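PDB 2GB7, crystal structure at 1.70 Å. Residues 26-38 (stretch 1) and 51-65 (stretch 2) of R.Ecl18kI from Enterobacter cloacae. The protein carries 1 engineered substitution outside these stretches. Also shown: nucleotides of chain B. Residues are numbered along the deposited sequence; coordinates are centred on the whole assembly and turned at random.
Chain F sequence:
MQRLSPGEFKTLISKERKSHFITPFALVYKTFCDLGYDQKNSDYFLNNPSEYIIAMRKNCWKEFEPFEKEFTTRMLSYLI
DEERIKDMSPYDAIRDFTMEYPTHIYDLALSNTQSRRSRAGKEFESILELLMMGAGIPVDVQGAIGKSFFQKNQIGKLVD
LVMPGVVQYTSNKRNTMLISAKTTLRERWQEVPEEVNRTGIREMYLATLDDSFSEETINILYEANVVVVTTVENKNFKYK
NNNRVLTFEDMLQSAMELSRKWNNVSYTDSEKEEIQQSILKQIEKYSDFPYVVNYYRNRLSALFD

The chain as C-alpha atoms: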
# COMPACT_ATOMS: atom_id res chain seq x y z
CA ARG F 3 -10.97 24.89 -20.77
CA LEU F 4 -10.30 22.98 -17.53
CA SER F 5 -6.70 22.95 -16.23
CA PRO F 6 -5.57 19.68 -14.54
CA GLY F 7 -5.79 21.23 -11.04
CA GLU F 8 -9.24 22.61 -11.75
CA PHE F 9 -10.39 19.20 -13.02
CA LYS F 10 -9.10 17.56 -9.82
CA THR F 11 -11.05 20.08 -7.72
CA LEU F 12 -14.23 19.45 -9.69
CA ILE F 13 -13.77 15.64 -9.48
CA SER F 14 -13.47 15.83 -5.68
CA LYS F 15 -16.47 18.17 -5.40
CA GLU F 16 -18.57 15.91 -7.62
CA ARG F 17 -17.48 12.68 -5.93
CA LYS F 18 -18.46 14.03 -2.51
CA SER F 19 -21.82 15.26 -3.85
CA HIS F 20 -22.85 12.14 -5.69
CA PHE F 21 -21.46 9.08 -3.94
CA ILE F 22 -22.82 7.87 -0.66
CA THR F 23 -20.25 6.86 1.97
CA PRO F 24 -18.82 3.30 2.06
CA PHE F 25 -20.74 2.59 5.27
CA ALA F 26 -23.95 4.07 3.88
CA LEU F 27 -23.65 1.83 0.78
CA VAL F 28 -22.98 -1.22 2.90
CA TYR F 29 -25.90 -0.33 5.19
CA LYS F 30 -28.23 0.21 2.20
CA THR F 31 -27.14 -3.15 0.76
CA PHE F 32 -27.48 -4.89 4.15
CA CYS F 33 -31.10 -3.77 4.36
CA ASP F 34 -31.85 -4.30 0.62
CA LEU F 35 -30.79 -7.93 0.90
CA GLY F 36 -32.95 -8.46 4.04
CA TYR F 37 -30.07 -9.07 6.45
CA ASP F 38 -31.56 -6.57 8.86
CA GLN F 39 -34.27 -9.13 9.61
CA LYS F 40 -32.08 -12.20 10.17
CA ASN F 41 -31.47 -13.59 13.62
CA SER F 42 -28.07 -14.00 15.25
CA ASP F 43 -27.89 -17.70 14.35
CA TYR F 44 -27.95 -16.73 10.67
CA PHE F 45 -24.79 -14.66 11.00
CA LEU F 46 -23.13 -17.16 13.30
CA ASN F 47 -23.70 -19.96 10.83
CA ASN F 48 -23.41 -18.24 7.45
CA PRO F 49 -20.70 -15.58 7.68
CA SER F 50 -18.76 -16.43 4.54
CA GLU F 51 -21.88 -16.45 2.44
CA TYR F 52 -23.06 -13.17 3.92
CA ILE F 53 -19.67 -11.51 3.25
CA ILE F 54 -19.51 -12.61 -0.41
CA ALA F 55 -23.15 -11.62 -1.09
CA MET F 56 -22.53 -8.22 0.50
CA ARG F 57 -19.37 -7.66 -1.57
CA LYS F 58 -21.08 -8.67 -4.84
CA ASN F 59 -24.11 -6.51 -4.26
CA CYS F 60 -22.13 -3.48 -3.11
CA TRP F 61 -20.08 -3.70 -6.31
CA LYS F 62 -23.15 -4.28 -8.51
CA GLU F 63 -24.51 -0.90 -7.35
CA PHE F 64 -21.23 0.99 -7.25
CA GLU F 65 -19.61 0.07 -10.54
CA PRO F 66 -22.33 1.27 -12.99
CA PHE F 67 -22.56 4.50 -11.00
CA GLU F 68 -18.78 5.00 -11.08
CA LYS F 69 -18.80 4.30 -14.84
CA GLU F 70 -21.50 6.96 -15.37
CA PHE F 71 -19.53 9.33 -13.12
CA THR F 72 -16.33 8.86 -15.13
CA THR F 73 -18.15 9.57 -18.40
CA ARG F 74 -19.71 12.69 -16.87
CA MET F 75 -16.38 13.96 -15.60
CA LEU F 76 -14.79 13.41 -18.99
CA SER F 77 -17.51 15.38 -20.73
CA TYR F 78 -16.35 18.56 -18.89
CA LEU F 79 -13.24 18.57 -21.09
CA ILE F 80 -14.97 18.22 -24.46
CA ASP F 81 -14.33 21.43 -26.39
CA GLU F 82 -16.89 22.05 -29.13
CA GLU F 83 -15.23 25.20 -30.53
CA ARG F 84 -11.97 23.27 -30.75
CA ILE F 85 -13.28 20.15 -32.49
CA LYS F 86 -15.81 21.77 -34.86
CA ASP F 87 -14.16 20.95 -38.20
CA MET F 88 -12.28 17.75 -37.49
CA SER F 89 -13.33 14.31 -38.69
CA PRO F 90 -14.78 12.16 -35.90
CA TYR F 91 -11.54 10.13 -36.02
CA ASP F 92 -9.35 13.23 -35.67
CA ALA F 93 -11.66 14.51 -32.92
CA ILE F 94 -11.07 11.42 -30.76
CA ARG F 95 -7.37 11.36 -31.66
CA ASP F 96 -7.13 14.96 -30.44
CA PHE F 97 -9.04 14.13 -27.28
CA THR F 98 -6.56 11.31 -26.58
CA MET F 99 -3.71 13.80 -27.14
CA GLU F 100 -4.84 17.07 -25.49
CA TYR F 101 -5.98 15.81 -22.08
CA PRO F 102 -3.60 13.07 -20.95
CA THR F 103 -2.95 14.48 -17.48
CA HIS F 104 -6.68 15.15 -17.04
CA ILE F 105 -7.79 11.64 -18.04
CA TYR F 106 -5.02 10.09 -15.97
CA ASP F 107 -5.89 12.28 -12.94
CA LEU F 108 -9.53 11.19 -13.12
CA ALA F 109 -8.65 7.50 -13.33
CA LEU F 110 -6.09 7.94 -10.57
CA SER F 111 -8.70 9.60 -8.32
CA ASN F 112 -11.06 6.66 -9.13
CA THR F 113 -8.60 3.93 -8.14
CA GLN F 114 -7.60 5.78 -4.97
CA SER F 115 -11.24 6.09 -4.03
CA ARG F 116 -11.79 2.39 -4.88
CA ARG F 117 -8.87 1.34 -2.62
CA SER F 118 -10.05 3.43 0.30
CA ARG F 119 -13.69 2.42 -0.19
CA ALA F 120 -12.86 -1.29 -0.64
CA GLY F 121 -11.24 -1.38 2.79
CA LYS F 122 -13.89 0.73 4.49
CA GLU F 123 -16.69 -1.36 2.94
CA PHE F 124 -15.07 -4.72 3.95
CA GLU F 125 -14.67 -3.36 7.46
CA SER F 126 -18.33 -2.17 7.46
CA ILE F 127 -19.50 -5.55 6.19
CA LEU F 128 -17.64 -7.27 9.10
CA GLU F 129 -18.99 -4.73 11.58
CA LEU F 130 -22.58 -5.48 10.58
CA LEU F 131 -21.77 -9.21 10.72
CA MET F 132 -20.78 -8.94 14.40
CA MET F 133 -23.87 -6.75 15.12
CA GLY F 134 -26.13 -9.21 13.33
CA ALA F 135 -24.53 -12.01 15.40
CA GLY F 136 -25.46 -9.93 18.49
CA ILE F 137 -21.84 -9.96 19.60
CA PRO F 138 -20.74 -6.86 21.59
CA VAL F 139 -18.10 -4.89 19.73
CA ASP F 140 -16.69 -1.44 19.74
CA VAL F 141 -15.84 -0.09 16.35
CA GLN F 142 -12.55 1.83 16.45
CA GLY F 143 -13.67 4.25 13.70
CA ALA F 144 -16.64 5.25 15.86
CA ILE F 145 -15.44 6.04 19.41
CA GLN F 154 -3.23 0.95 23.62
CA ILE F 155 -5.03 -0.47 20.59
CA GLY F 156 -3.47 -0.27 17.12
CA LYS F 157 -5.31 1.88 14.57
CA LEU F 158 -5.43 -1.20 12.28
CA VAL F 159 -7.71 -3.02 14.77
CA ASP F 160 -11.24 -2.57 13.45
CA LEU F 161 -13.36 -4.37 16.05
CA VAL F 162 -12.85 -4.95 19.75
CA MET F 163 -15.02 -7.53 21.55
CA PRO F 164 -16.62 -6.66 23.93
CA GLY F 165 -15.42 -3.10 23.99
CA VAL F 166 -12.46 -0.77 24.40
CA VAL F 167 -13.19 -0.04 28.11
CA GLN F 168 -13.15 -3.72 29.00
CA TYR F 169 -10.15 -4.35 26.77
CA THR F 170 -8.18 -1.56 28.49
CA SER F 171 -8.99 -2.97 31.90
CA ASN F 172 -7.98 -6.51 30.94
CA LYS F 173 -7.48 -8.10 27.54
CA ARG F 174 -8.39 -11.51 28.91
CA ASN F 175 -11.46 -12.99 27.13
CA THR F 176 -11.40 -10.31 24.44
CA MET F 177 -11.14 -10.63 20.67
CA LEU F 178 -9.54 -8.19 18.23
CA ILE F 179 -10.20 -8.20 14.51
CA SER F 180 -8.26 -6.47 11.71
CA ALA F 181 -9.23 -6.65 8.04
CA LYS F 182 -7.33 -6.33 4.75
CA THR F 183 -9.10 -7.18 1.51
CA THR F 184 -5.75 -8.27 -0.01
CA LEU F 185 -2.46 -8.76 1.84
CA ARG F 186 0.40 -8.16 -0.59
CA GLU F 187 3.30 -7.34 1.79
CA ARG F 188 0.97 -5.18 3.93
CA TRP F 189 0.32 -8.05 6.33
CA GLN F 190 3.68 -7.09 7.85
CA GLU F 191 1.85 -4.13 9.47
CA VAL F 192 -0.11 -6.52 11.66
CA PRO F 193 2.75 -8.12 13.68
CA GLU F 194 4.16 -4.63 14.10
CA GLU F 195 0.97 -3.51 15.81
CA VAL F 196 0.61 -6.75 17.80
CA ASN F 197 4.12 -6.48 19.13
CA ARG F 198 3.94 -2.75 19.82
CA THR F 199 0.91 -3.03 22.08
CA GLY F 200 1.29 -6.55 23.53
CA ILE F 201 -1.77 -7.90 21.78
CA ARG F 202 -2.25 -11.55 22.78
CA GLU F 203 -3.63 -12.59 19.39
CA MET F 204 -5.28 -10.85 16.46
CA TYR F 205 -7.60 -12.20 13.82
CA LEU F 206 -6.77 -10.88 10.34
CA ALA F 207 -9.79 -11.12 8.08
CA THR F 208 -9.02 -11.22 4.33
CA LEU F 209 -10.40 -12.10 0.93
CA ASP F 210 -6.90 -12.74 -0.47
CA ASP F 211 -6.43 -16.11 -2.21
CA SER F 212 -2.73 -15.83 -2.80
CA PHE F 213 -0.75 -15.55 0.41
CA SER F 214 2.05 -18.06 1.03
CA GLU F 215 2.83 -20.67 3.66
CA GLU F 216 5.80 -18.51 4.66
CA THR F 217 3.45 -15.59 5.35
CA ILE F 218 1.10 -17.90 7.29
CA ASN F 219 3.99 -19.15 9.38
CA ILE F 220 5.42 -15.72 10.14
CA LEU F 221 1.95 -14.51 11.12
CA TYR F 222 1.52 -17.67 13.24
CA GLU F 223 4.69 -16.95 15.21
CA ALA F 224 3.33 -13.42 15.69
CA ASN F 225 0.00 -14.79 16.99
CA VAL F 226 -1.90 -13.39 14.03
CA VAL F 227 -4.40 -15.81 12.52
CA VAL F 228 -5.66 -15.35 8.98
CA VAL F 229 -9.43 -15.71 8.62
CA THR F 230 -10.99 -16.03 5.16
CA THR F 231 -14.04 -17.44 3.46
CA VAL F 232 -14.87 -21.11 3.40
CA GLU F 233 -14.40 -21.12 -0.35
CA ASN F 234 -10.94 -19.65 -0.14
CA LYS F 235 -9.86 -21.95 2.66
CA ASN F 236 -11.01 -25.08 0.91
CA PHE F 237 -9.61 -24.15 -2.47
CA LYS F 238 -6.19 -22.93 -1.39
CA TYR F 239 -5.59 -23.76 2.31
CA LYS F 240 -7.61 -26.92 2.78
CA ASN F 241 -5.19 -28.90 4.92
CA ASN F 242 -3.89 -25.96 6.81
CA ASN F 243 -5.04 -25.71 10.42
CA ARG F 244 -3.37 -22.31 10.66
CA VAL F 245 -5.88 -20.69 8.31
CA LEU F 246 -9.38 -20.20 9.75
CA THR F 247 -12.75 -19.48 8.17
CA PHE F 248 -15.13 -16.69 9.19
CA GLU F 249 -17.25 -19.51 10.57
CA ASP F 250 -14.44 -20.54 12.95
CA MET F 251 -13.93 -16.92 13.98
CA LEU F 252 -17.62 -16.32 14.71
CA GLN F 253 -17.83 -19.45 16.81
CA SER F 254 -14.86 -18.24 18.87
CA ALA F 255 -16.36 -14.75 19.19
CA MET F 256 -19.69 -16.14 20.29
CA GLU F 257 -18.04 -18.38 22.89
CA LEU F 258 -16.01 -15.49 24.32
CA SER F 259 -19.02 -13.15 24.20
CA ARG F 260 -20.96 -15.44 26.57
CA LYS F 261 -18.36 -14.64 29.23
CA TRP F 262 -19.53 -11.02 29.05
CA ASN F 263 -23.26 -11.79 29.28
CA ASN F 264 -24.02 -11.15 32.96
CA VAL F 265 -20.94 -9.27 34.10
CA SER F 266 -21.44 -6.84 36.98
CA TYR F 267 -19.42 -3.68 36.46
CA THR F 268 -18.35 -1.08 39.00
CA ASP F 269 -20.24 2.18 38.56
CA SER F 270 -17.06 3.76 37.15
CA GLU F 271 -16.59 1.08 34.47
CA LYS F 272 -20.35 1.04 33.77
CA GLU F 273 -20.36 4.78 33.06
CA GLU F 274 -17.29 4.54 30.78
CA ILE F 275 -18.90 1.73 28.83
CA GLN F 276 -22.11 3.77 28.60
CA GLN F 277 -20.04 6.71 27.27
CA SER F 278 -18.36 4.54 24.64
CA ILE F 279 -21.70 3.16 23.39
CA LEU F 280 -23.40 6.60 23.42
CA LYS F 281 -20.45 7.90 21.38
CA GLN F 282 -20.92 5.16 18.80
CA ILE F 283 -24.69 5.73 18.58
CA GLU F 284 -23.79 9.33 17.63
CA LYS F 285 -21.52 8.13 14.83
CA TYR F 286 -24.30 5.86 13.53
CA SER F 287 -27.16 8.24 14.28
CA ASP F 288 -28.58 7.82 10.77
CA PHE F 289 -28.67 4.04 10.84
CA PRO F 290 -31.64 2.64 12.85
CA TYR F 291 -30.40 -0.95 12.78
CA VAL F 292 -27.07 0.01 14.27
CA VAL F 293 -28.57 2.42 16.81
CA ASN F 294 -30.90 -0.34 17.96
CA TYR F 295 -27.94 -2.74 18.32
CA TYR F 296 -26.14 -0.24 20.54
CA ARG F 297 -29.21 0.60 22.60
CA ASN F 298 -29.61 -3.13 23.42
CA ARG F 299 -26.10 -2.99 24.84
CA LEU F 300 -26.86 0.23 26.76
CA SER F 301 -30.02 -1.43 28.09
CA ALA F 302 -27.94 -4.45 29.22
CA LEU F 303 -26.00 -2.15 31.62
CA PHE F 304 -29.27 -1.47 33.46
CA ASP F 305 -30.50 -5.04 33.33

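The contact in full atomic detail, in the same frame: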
# COMPACT_ATOMS: atom_id res chain seq x y z
N ALA F 26 -22.58 3.89 4.36
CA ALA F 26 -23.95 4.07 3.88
C ALA F 26 -24.31 3.06 2.79
O ALA F 26 -25.45 2.56 2.75
CB ALA F 26 -24.14 5.50 3.35
N LEU F 27 -23.36 2.78 1.88
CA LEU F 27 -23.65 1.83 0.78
C LEU F 27 -23.80 0.44 1.35
O LEU F 27 -24.71 -0.31 0.98
CB LEU F 27 -22.55 1.86 -0.29
CG LEU F 27 -22.62 0.79 -1.40
CD1 LEU F 27 -23.93 0.88 -2.16
CD2 LEU F 27 -21.43 0.87 -2.39
N VAL F 28 -22.91 0.09 2.27
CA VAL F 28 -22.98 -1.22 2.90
C VAL F 28 -24.29 -1.34 3.67
O VAL F 28 -24.97 -2.36 3.60
CB VAL F 28 -21.76 -1.48 3.85
CG1 VAL F 28 -22.02 -2.71 4.72
CG2 VAL F 28 -20.46 -1.66 3.06
N TYR F 29 -24.65 -0.29 4.41
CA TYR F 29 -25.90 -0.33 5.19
C TYR F 29 -27.13 -0.44 4.28
O TYR F 29 -28.02 -1.24 4.54
CB TYR F 29 -26.00 0.89 6.11
CG TYR F 29 -27.22 0.86 7.02
CD1 TYR F 29 -27.14 0.31 8.28
CD2 TYR F 29 -28.43 1.40 6.61
CE1 TYR F 29 -28.27 0.27 9.12
CE2 TYR F 29 -29.56 1.39 7.43
CZ TYR F 29 -29.47 0.83 8.68
OH TYR F 29 -30.59 0.81 9.49
N LYS F 30 -27.15 0.32 3.19
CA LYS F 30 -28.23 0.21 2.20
C LYS F 30 -28.37 -1.23 1.67
O LYS F 30 -29.49 -1.78 1.58
CB LYS F 30 -27.98 1.20 1.05
CG LYS F 30 -29.14 1.25 0.06
CD LYS F 30 -28.77 2.19 -1.09
CE LYS F 30 -29.83 2.22 -2.17
NZ LYS F 30 -29.40 3.16 -3.26
N THR F 31 -27.22 -1.82 1.36
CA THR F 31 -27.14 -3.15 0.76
C THR F 31 -27.57 -4.19 1.79
O THR F 31 -28.36 -5.08 1.49
CB THR F 31 -25.72 -3.41 0.22
OG1 THR F 31 -25.45 -2.43 -0.78
CG2 THR F 31 -25.61 -4.78 -0.40
N PHE F 32 -27.06 -4.05 3.01
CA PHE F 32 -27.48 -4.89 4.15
C PHE F 32 -29.00 -4.97 4.29
O PHE F 32 -29.56 -6.06 4.39
CB PHE F 32 -26.87 -4.33 5.42
CG PHE F 32 -27.08 -5.19 6.67
CD1 PHE F 32 -26.19 -6.22 6.96
CD2 PHE F 32 -28.08 -4.88 7.59
CE1 PHE F 32 -26.30 -6.97 8.17
CE2 PHE F 32 -28.23 -5.64 8.78
CZ PHE F 32 -27.33 -6.68 9.07
N CYS F 33 -29.66 -3.83 4.27
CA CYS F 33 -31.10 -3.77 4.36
C CYS F 33 -31.80 -4.25 3.07
O CYS F 33 -32.83 -4.95 3.17
CB CYS F 33 -31.53 -2.35 4.73
SG CYS F 33 -30.96 -1.87 6.36
N ASP F 34 -31.25 -3.90 1.91
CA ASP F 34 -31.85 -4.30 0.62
C ASP F 34 -31.89 -5.80 0.47
O ASP F 34 -32.83 -6.35 -0.09
CB ASP F 34 -31.08 -3.72 -0.58
CG ASP F 34 -31.38 -2.25 -0.83
OD1 ASP F 34 -32.31 -1.69 -0.23
OD2 ASP F 34 -30.65 -1.66 -1.66
N LEU F 35 -30.86 -6.48 0.98
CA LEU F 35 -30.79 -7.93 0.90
C LEU F 35 -31.53 -8.67 2.03
O LEU F 35 -31.52 -9.91 2.07
CB LEU F 35 -29.33 -8.38 0.82
CG LEU F 35 -28.53 -7.94 -0.41
CD1 LEU F 35 -27.05 -8.30 -0.20
CD2 LEU F 35 -29.05 -8.53 -1.72
N GLY F 36 -32.13 -7.91 2.94
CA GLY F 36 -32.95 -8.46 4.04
C GLY F 36 -32.18 -8.90 5.27
O GLY F 36 -32.77 -9.48 6.19
N TYR F 37 -30.88 -8.59 5.33
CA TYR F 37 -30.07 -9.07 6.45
C TYR F 37 -30.44 -8.43 7.76
O TYR F 37 -30.12 -8.96 8.83
CB TYR F 37 -28.57 -8.87 6.18
CG TYR F 37 -28.08 -9.75 5.07
CD1 TYR F 37 -28.19 -11.13 5.17
CD2 TYR F 37 -27.45 -9.21 3.95
CE1 TYR F 37 -27.75 -11.95 4.15
CE2 TYR F 37 -26.97 -10.03 2.95
CZ TYR F 37 -27.13 -11.39 3.05
OH TYR F 37 -26.68 -12.21 2.04
N ASP F 38 -31.11 -7.29 7.68
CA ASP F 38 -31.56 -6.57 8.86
C ASP F 38 -32.72 -7.27 9.56
O ASP F 38 -33.20 -6.78 10.56
CB ASP F 38 -31.90 -5.11 8.54
CG ASP F 38 -33.09 -4.96 7.59
OD1 ASP F 38 -33.32 -5.82 6.70
OD2 ASP F 38 -33.81 -3.96 7.75
N GLU F 51 -20.87 -16.72 3.43
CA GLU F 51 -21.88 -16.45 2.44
C GLU F 51 -22.37 -15.02 2.49
O GLU F 51 -22.53 -14.38 1.45
CB GLU F 51 -23.06 -17.41 2.62
CG GLU F 51 -22.70 -18.87 2.31
CD GLU F 51 -21.95 -19.55 3.44
OE1 GLU F 51 -21.75 -18.93 4.52
OE2 GLU F 51 -21.57 -20.74 3.28
N TYR F 52 -22.60 -14.52 3.71
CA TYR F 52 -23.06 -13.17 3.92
C TYR F 52 -22.01 -12.18 3.36
O TYR F 52 -22.35 -11.25 2.60
CB TYR F 52 -23.36 -12.94 5.40
CG TYR F 52 -23.22 -11.51 5.81
CD1 TYR F 52 -24.28 -10.60 5.68
CD2 TYR F 52 -22.00 -11.05 6.30
CE1 TYR F 52 -24.11 -9.27 6.05
CE2 TYR F 52 -21.82 -9.73 6.64
CZ TYR F 52 -22.89 -8.86 6.54
OH TYR F 52 -22.70 -7.54 6.86
N ILE F 53 -20.74 -12.40 3.70
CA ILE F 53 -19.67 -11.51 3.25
C ILE F 53 -19.59 -11.43 1.72
O ILE F 53 -19.54 -10.34 1.16
CB ILE F 53 -18.33 -11.96 3.84
CG1 ILE F 53 -18.32 -11.69 5.34
CG2 ILE F 53 -17.15 -11.25 3.14
CD1 ILE F 53 -17.22 -12.44 6.11
N ILE F 54 -19.61 -12.58 1.06
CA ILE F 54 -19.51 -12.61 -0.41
C ILE F 54 -20.73 -11.95 -1.07
O ILE F 54 -20.56 -11.19 -2.03
CB ILE F 54 -19.33 -14.07 -0.94
CG1 ILE F 54 -18.01 -14.67 -0.43
CG2 ILE F 54 -19.38 -14.15 -2.51
CD1 ILE F 54 -16.76 -13.98 -0.98
N ALA F 55 -21.92 -12.22 -0.55
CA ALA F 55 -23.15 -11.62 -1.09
C ALA F 55 -23.11 -10.11 -0.89
O ALA F 55 -23.45 -9.37 -1.81
CB ALA F 55 -24.40 -12.23 -0.44
N MET F 56 -22.66 -9.66 0.28
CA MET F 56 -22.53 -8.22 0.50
C MET F 56 -21.58 -7.55 -0.50
O MET F 56 -21.90 -6.51 -1.11
CB MET F 56 -22.13 -7.93 1.95
CG MET F 56 -23.25 -8.20 2.97
SD MET F 56 -24.62 -7.03 2.88
CE MET F 56 -23.79 -5.46 3.23
N ARG F 57 -20.40 -8.15 -0.65
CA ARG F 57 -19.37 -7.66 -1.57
C ARG F 57 -19.91 -7.56 -2.99
O ARG F 57 -19.82 -6.51 -3.61
CB ARG F 57 -18.17 -8.58 -1.55
CG ARG F 57 -17.29 -8.44 -0.31
CD ARG F 57 -16.20 -7.45 -0.61
NE ARG F 57 -15.30 -7.94 -1.66
CZ ARG F 57 -14.17 -7.35 -2.05
NH1 ARG F 57 -13.79 -6.19 -1.52
NH2 ARG F 57 -13.43 -7.92 -2.98
N LYS F 58 -20.52 -8.64 -3.47
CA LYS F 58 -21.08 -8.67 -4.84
C LYS F 58 -22.12 -7.60 -5.07
O LYS F 58 -22.12 -6.93 -6.11
CB LYS F 58 -21.73 -10.03 -5.10
CG LYS F 58 -20.74 -11.12 -5.49
CD LYS F 58 -21.40 -12.49 -5.52
CE LYS F 58 -22.69 -12.47 -6.31
NZ LYS F 58 -23.58 -13.57 -5.82
N ASN F 59 -23.05 -7.49 -4.13
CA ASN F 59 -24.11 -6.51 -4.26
C ASN F 59 -23.66 -5.06 -4.10
O ASN F 59 -24.10 -4.18 -4.86
CB ASN F 59 -25.31 -6.89 -3.40
CG ASN F 59 -26.06 -8.06 -3.98
OD1 ASN F 59 -26.90 -7.88 -4.87
ND2 ASN F 59 -25.73 -9.28 -3.54
N CYS F 60 -22.75 -4.81 -3.16
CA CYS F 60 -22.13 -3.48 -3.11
C CYS F 60 -21.51 -3.09 -4.45
O CYS F 60 -21.68 -1.95 -4.91
CB CYS F 60 -21.09 -3.40 -2.00
SG CYS F 60 -21.81 -3.27 -0.35
N TRP F 61 -20.77 -4.00 -5.06
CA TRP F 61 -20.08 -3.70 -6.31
C TRP F 61 -21.06 -3.53 -7.47
O TRP F 61 -20.90 -2.65 -8.32
CB TRP F 61 -19.09 -4.81 -6.63
CG TRP F 61 -18.16 -4.48 -7.76
CD1 TRP F 61 -18.12 -5.08 -8.97
CD2 TRP F 61 -17.17 -3.45 -7.78
NE1 TRP F 61 -17.14 -4.50 -9.76
CE2 TRP F 61 -16.54 -3.49 -9.04
CE3 TRP F 61 -16.76 -2.48 -6.85
CZ2 TRP F 61 -15.51 -2.61 -9.41
CZ3 TRP F 61 -15.71 -1.62 -7.20
CH2 TRP F 61 -15.11 -1.69 -8.48
N LYS F 62 -22.11 -4.36 -7.47
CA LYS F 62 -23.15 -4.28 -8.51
C LYS F 62 -23.78 -2.88 -8.57
O LYS F 62 -24.12 -2.39 -9.68
CB LYS F 62 -24.21 -5.34 -8.22
CG LYS F 62 -25.24 -5.57 -9.28
CD LYS F 62 -26.24 -6.61 -8.82
CE LYS F 62 -27.04 -6.12 -7.61
NZ LYS F 62 -27.76 -4.84 -7.88
N GLU F 63 -23.98 -2.26 -7.41
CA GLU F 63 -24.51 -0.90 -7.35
C GLU F 63 -23.45 0.13 -7.69
O GLU F 63 -23.70 1.07 -8.49
CB GLU F 63 -25.10 -0.56 -5.97
CG GLU F 63 -25.42 0.95 -5.86
CD GLU F 63 -26.34 1.32 -4.71
N PHE F 64 -22.27 -0.03 -7.11
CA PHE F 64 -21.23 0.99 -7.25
C PHE F 64 -20.73 1.12 -8.68
O PHE F 64 -20.66 2.24 -9.22
CB PHE F 64 -20.07 0.73 -6.29
CG PHE F 64 -18.90 1.64 -6.52
CD1 PHE F 64 -18.86 2.91 -5.96
CD2 PHE F 64 -17.84 1.21 -7.30
CE1 PHE F 64 -17.76 3.76 -6.20
CE2 PHE F 64 -16.75 2.04 -7.53
CZ PHE F 64 -16.72 3.32 -6.98
N GLU F 65 -20.37 -0.01 -9.30
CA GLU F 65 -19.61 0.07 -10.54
C GLU F 65 -20.32 0.79 -11.70
O GLU F 65 -19.71 1.63 -12.36
CB GLU F 65 -19.02 -1.30 -10.95
CG GLU F 65 -17.79 -1.22 -11.91
P DT B 5 -7.67 -4.13 -3.31
OP1 DT B 5 -7.66 -5.31 -2.42
OP2 DT B 5 -7.33 -4.29 -4.75
O5' DT B 5 -9.10 -3.44 -3.19
C5' DT B 5 -9.46 -2.32 -4.01
C4' DT B 5 -9.88 -2.79 -5.38
O4' DT B 5 -10.92 -3.80 -5.28
C3' DT B 5 -10.42 -1.71 -6.33
O3' DT B 5 -9.83 -1.92 -7.62
C2' DT B 5 -11.90 -2.03 -6.41
C1' DT B 5 -11.87 -3.54 -6.29
N1 DT B 5 -13.13 -4.23 -5.92
C2 DT B 5 -13.46 -5.36 -6.63
O2 DT B 5 -12.78 -5.78 -7.56
N3 DT B 5 -14.62 -5.97 -6.23
C4 DT B 5 -15.46 -5.57 -5.21
O4 DT B 5 -16.46 -6.23 -4.95
C5 DT B 5 -15.06 -4.36 -4.52
C7 DT B 5 -15.93 -3.84 -3.42
C6 DT B 5 -13.93 -3.76 -4.91

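The helix of residues 51-65 packs across helix 26-34 and the turn that follows it, the two axes approaching to 9.6 Å with 115° between their N-to-C directions. The contact buries 658 Å², summed over both sides, and no hydrogen bond crosses it among the modelled atoms; it is held by the fit of apolar, aromatic and sulfur-bearing side chains.

Near the start of stretch 2, the CA-to-CB bond of Tyr-52 points sideways, but its t rotamer brings the ring back to the contact. Its edge meets the face of Tyr-37, with the ring centroids 5.0 Å apart and the planes at 79°, and Tyr-52 CE1 lies 3.8 Å from Phe-32 CD1. The edge of the Tyr-52 ring thus meets both Tyr-37 and Phe-32, while its hydroxyl is satisfied elsewhere in the structure. Tyr-37 follows Gly-36, whose positive phi, readily adopted by glycine, belongs to a Schellman motif at the end of helix 26-34.

One turn on, the small side chain of Ala-55 points toward stretch 1, and its CB lies 3.4 Å from Tyr-37 OH. Met-56, buried, has the largest area covered by the other stretch. With all three chi angles m, its flexible thioether curls so that CE sits 3.3 Å from Val-28 O, 3.6 Å from Val-28 CG1 and 3.9 Å from Phe-32 CB. Its SD lies 3.7 Å from Tyr-37 CD2, approaching that ring obliquely, and 4.1 Å from Leu-35 CD1.

Arg-57 points away, on the side of the helix that meets DNA, where the methyl C7 of DT5 lies over one face of its guanidinium. Asn-59 faces stretch 1: ND2 donates to Ala-55 O at 2.9 Å and also lies 3.7 Å from Leu-35 CD1, while Asn-59 CB packs 3.7 Å from Thr-31 CG2. Thr-31 is matched in kind, its OG1 donating to Leu-27 O at 2.9 Å, so both of these side chains make a hydrogen bond within their own helix.

Cys-60 fills the closest backbone passage, its CA 6.3 Å from Thr-31 CA. Its compact SG packs 4.0 Å from Val-28 CG2 and 4.3 Å from Leu-27 CG. Trp-61 points away, and its ring lies face-on to the base of DT5. At the far end, Leu-27 CD1 touches Glu-63 CD at 3.5 Å, and Leu-27 CD2 lies 4.1 Å from Phe-64 CB. The extended Lys-30 brings NZ to 3.9 Å from Glu-63 CD, but the carboxylate oxygens are not modelled.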